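Local structure of putative leucoanthocyanidin reductase 1 (Vitis vinifera, 3I6I) at residues A29-H34 with K55-K60; A101-M106 with R144-E149. The protein binds NADPH in a Rossmann-fold domain and, as a leucoanthocyanidin reductase, probably uses it to reduce leucoanthocyanidins in the flavonoid pathway of grapevine. All coordinates share one frame; numbering follows the deposited sequence.

Contact 1 of 2, residues A29-H34 with K55-K60; sequences ASLDAH and KALEDK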
loop_
_atom_site.group_PDB
_atom_site.type_symbol
_atom_site.label_atom_id
_atom_site.label_comp_id
_atom_site.label_asym_id
_atom_site.label_seq_id
_atom_site.Cartn_x
_atom_site.Cartn_y
_atom_site.Cartn_z
ATOM N N ALA A 29 -9.071 -5.868 8.289
ATOM C CA ALA A 29 -9.250 -7.091 7.495
ATOM C C ALA A 29 -8.759 -8.317 8.248
ATOM O O ALA A 29 -9.415 -9.345 8.275
ATOM C CB ALA A 29 -8.461 -6.971 6.160
ATOM N N SER A 30 -7.593 -8.198 8.865
ATOM C CA SER A 30 -7.054 -9.285 9.694
ATOM C C SER A 30 -8.057 -9.689 10.800
ATOM O O SER A 30 -8.372 -10.867 10.976
ATOM C CB SER A 30 -5.685 -8.910 10.257
ATOM O OG SER A 30 -5.077 -10.030 10.888
ATOM N N LEU A 31 -8.612 -8.713 11.511
ATOM C CA LEU A 31 -9.599 -9.002 12.561
ATOM C C LEU A 31 -10.921 -9.564 12.022
ATOM O O LEU A 31 -11.471 -10.497 12.589
ATOM C CB LEU A 31 -9.827 -7.752 13.405
ATOM C CG LEU A 31 -8.593 -7.408 14.252
ATOM C CD1 LEU A 31 -8.533 -5.915 14.548
ATOM C CD2 LEU A 31 -8.619 -8.224 15.554
ATOM N N ASP A 32 -11.403 -9.013 10.905
ATOM C CA ASP A 32 -12.603 -9.508 10.219
ATOM C C ASP A 32 -12.438 -10.935 9.657
ATOM O O ASP A 32 -13.438 -11.660 9.500
ATOM C CB ASP A 32 -13.011 -8.552 9.089
ATOM C CG ASP A 32 -13.589 -7.229 9.607
ATOM O OD1 ASP A 32 -13.748 -7.070 10.834
ATOM O OD2 ASP A 32 -13.878 -6.344 8.778
ATOM N N ALA A 33 -11.193 -11.336 9.393
ATOM C CA ALA A 33 -10.868 -12.707 8.953
ATOM C C ALA A 33 -10.744 -13.667 10.119
ATOM O O ALA A 33 -10.421 -14.829 9.915
ATOM C CB ALA A 33 -9.573 -12.722 8.098
ATOM N N HIS A 34 -10.998 -13.175 11.337
ATOM C CA HIS A 34 -10.930 -13.978 12.556
ATOM C C HIS A 34 -9.490 -14.487 12.844
ATOM O O HIS A 34 -9.304 -15.522 13.496
ATOM C CB HIS A 34 -11.946 -15.141 12.510
ATOM C CG HIS A 34 -13.149 -14.872 11.649
ATOM N ND1 HIS A 34 -14.075 -13.890 11.939
ATOM C CD2 HIS A 34 -13.573 -15.458 10.502
ATOM C CE1 HIS A 34 -15.018 -13.891 11.012
ATOM N NE2 HIS A 34 -14.737 -14.833 10.128
ATOM N N LYS A 55 -9.128 1.964 19.677
ATOM C CA LYS A 55 -10.362 1.536 20.326
ATOM C C LYS A 55 -11.129 0.573 19.414
ATOM O O LYS A 55 -11.502 -0.526 19.826
ATOM N N ALA A 56 -11.354 0.998 18.180
ATOM C CA ALA A 56 -12.037 0.160 17.172
ATOM C C ALA A 56 -11.401 -1.233 17.026
ATOM O O ALA A 56 -12.121 -2.249 17.003
ATOM C CB ALA A 56 -12.060 0.861 15.839
ATOM N N LEU A 57 -10.064 -1.271 16.959
ATOM C CA LEU A 57 -9.326 -2.516 16.795
ATOM C C LEU A 57 -9.409 -3.403 18.040
ATOM O O LEU A 57 -9.617 -4.613 17.920
ATOM C CB LEU A 57 -7.852 -2.251 16.383
ATOM C CG LEU A 57 -7.592 -1.527 15.048
ATOM C CD1 LEU A 57 -6.114 -1.289 14.756
ATOM C CD2 LEU A 57 -8.221 -2.309 13.862
ATOM N N GLU A 58 -9.244 -2.819 19.230
ATOM C CA GLU A 58 -9.391 -3.569 20.486
ATOM C C GLU A 58 -10.809 -4.150 20.620
ATOM O O GLU A 58 -10.978 -5.295 21.049
ATOM C CB GLU A 58 -9.056 -2.687 21.707
ATOM C CG GLU A 58 -7.558 -2.457 21.929
ATOM C CD GLU A 58 -7.260 -1.695 23.228
ATOM O OE1 GLU A 58 -7.602 -0.490 23.308
ATOM O OE2 GLU A 58 -6.693 -2.304 24.170
ATOM N N ASP A 59 -11.810 -3.372 20.220
ATOM C CA ASP A 59 -13.211 -3.837 20.232
ATOM C C ASP A 59 -13.427 -5.028 19.270
ATOM O O ASP A 59 -14.324 -5.850 19.496
ATOM C CB ASP A 59 -14.183 -2.691 19.881
ATOM C CG ASP A 59 -14.384 -1.692 21.037
ATOM O OD1 ASP A 59 -13.904 -1.937 22.167
ATOM O OD2 ASP A 59 -15.018 -0.640 20.802
ATOM N N LYS A 60 -12.607 -5.106 18.214
ATOM C CA LYS A 60 -12.608 -6.240 17.275
ATOM C C LYS A 60 -11.724 -7.402 17.767
ATOM O O LYS A 60 -11.687 -8.464 17.149
ATOM C CB LYS A 60 -12.163 -5.787 15.879
ATOM C CG LYS A 60 -13.122 -4.791 15.212
ATOM C CD LYS A 60 -12.911 -4.707 13.695
ATOM C CE LYS A 60 -13.355 -3.349 13.136
ATOM N NZ LYS A 60 -14.415 -3.460 12.076
#
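Leu31 packs against Leu57 and Lys60 in a small, partly buried helix-helix contact, where the last turn of helix 21-32 meets the end of helix 48-59. Leu31 CD1 meets Leu57 CD2 at 3.7 Å, the two side chains crossing at about a right angle, and also lies 3.9 Å from Lys60 CB. Leu31 CD2 reaches instead to the backbone, 3.5 Å from Lys60 O. On a CB that points toward the other helix, chi1 of Leu31 (-69°) puts CG beside the backbone N, anti to the carbonyl carbon, and chi2 (153°) then splits the methyls between Leu57 and Lys60. In this Rossmann fold, helix 21-32 follows the first strand, 13-16, and helix 48-59 the second, 37-41. Leu57 also touches Ala27 and Thr28 of helix 21-32 and Ala18, which is next to the NADPH-binding Thr19. Cut back to an alanine, Leu31 would lose CG and both methyls, which is likely to open a gap beside Leu57 CD2 and Lys60 CB. On the solvent side, Lys60 bends at its last torsion (chi4 -122°) and brings Lys60 NZ to 3.9 Å from Asp32 OD1, a long salt bridge. His34, at positive phi, closes helix 21-32 in a Schellman motif.

Contact 2 of 2, residues A101-M106 with R144-E149; sequences ALVKAM and RQLVEE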
loop_
_atom_site.group_PDB
_atom_site.type_symbol
_atom_site.label_atom_id
_atom_site.label_comp_id
_atom_site.label_asym_id
_atom_site.label_seq_id
_atom_site.Cartn_x
_atom_site.Cartn_y
_atom_site.Cartn_z
ATOM N N ALA A 101 16.082 -3.097 11.489
ATOM C CA ALA A 101 16.148 -3.777 12.812
ATOM C C ALA A 101 15.081 -4.862 12.955
ATOM O O ALA A 101 15.333 -5.918 13.530
ATOM C CB ALA A 101 16.032 -2.771 13.964
ATOM N N LEU A 102 13.884 -4.616 12.429
ATOM C CA LEU A 102 12.836 -5.629 12.445
ATOM C C LEU A 102 13.219 -6.896 11.689
ATOM O O LEU A 102 12.943 -8.007 12.169
ATOM C CB LEU A 102 11.517 -5.085 11.865
ATOM C CG LEU A 102 10.300 -5.995 11.845
ATOM C CD1 LEU A 102 9.923 -6.552 13.209
ATOM C CD2 LEU A 102 9.086 -5.254 11.160
ATOM N N VAL A 103 13.823 -6.733 10.512
ATOM C CA VAL A 103 14.319 -7.869 9.717
ATOM C C VAL A 103 15.401 -8.615 10.504
ATOM O O VAL A 103 15.348 -9.832 10.625
ATOM C CB VAL A 103 14.811 -7.431 8.309
ATOM C CG1 VAL A 103 15.481 -8.608 7.547
ATOM C CG2 VAL A 103 13.656 -6.825 7.480
ATOM N N LYS A 104 16.376 -7.903 11.081
ATOM C CA LYS A 104 17.407 -8.574 11.894
ATOM C C LYS A 104 16.779 -9.355 13.064
ATOM O O LYS A 104 17.225 -10.465 13.417
ATOM C CB LYS A 104 18.445 -7.556 12.375
ATOM C CG LYS A 104 19.269 -6.949 11.230
ATOM C CD LYS A 104 20.592 -6.353 11.715
ATOM C CE LYS A 104 21.650 -7.431 12.050
ATOM N NZ LYS A 104 21.903 -8.454 10.938
ATOM N N ALA A 105 15.726 -8.796 13.659
ATOM C CA ALA A 105 15.017 -9.423 14.779
ATOM C C ALA A 105 14.313 -10.693 14.337
ATOM O O ALA A 105 14.410 -11.745 15.016
ATOM C CB ALA A 105 14.038 -8.450 15.430
ATOM N N MET A 106 13.637 -10.624 13.198
ATOM C CA MET A 106 12.989 -11.813 12.643
ATOM C C MET A 106 13.999 -12.900 12.298
ATOM O O MET A 106 13.749 -14.093 12.530
ATOM C CB MET A 106 12.151 -11.465 11.421
ATOM C CG MET A 106 10.917 -10.701 11.768
ATOM S SD MET A 106 9.838 -10.282 10.371
ATOM C CE MET A 106 10.908 -9.271 9.378
ATOM N N ARG A 144 14.152 -5.288 0.714
ATOM C CA ARG A 144 13.872 -6.589 0.052
ATOM C C ARG A 144 15.155 -7.432 -0.008
ATOM O O ARG A 144 15.111 -8.653 0.243
ATOM C CB ARG A 144 13.400 -6.394 -1.382
ATOM C CG ARG A 144 12.006 -5.879 -1.608
ATOM C CD ARG A 144 11.670 -5.922 -3.076
ATOM N NE ARG A 144 10.308 -5.473 -3.337
ATOM C CZ ARG A 144 9.643 -5.708 -4.483
ATOM N NH1 ARG A 144 10.199 -6.358 -5.500
ATOM N NH2 ARG A 144 8.420 -5.258 -4.632
ATOM N N GLN A 145 16.279 -6.773 -0.332
ATOM C CA GLN A 145 17.608 -7.447 -0.407
ATOM C C GLN A 145 17.907 -8.065 0.959
ATOM O O GLN A 145 18.273 -9.249 1.048
ATOM C CB GLN A 145 18.734 -6.487 -0.867
ATOM C CG GLN A 145 20.190 -6.897 -0.510
ATOM C CD GLN A 145 20.696 -6.255 0.824
ATOM O OE1 GLN A 145 20.507 -5.040 1.031
ATOM N NE2 GLN A 145 21.273 -7.083 1.750
ATOM N N LEU A 146 17.775 -7.267 2.016
ATOM C CA LEU A 146 17.976 -7.785 3.385
ATOM C C LEU A 146 17.049 -8.952 3.757
ATOM O O LEU A 146 17.502 -9.983 4.309
ATOM C CB LEU A 146 17.884 -6.664 4.428
ATOM C CG LEU A 146 18.333 -7.050 5.831
ATOM C CD1 LEU A 146 19.788 -7.491 5.837
ATOM C CD2 LEU A 146 18.101 -5.879 6.787
ATOM N N VAL A 147 15.774 -8.828 3.452
ATOM C CA VAL A 147 14.810 -9.904 3.721
ATOM C C VAL A 147 15.233 -11.196 3.035
ATOM O O VAL A 147 15.263 -12.287 3.637
ATOM C CB VAL A 147 13.429 -9.486 3.269
ATOM C CG1 VAL A 147 12.442 -10.696 3.222
ATOM C CG2 VAL A 147 12.878 -8.337 4.169
ATOM N N GLU A 148 15.558 -11.087 1.754
ATOM C CA GLU A 148 15.883 -12.312 0.969
ATOM C C GLU A 148 17.198 -12.941 1.426
ATOM O O GLU A 148 17.325 -14.181 1.550
ATOM C CB GLU A 148 15.878 -12.006 -0.517
ATOM C CG GLU A 148 14.463 -11.570 -0.944
ATOM C CD GLU A 148 14.276 -11.270 -2.428
ATOM O OE1 GLU A 148 14.837 -12.018 -3.232
ATOM O OE2 GLU A 148 13.543 -10.289 -2.790
ATOM N N GLU A 149 18.200 -12.121 1.695
ATOM C CA GLU A 149 19.456 -12.653 2.133
ATOM C C GLU A 149 19.375 -13.189 3.549
ATOM O O GLU A 149 20.157 -14.049 3.916
ATOM C CB GLU A 149 20.583 -11.624 1.986
ATOM C CG GLU A 149 20.852 -11.276 0.507
ATOM C CD GLU A 149 22.051 -10.311 0.276
ATOM O OE1 GLU A 149 22.583 -9.702 1.240
ATOM O OE2 GLU A 149 22.461 -10.186 -0.898
#
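Val103 carries its side of this contact, one methyl for each of two neighbours on the facing helix. Val103 CG1 lies 3.7 Å from Leu146 CG and 3.9 Å from Leu146 CD2, the two side chains sliding past each other in opposite directions. The other methyl, Val103 CG2, meets Val147 CG2 at 3.7 Å, and here the side chains cross at about a right angle. The split follows from the torsion at Val103 (chi1 173°): CG1 is anti to the backbone N, CG2 anti to the carbonyl carbon. Backbones come close as well, with Val103 CA 6.4 Å from Val147 CA, and no hydrogen bond links the two segments. The helices involved, 99-109 and 133-149, lie beside strand 114-116, the fifth in chain order of the parallel Rossmann sheet. Phe115 of that strand touches both Val103 and Val147, so it lies under both helices, and Leu102 and Met106 rest on it too while reaching Val87 of strand 86-89. Farther along helix 133-149, Arg144 forms a salt bridge through NE with Glu119 and a cation-pi contact with Tyr156, whose OH is hydrogen-bonded to Glu148 OE2. On a flank of this helix that does not meet Val103, Gln145 NE2 donates to Glu149 OE1 one turn on (3.0 Å), reaching that oxygen from above the carboxylate plane, 68° out of it.

How the contacts relate
Both contacts belong to the Rossmann domain and pair helices that flank the same parallel sheet, whose first five strands run in the order 3-2-1-4-5. Contact 1 goes with the half made by strands 1 to 3, contact 2 with strands 86-89 and 114-116, away from strand 63-66. The two pairs lie on opposite faces, as expected of right-handed crossovers leaving the middle of the sheet in opposite directions, and the cofactor is bound between these halves. Contact 1 closes before contact 2 opens along the chain; their centres are 27 Å apart, their nearest atoms about 15 Å. Neither touches the cofactor: bound NADPH is about 9 Å from the side chain of Leu57 and about 12 Å from that of Val103.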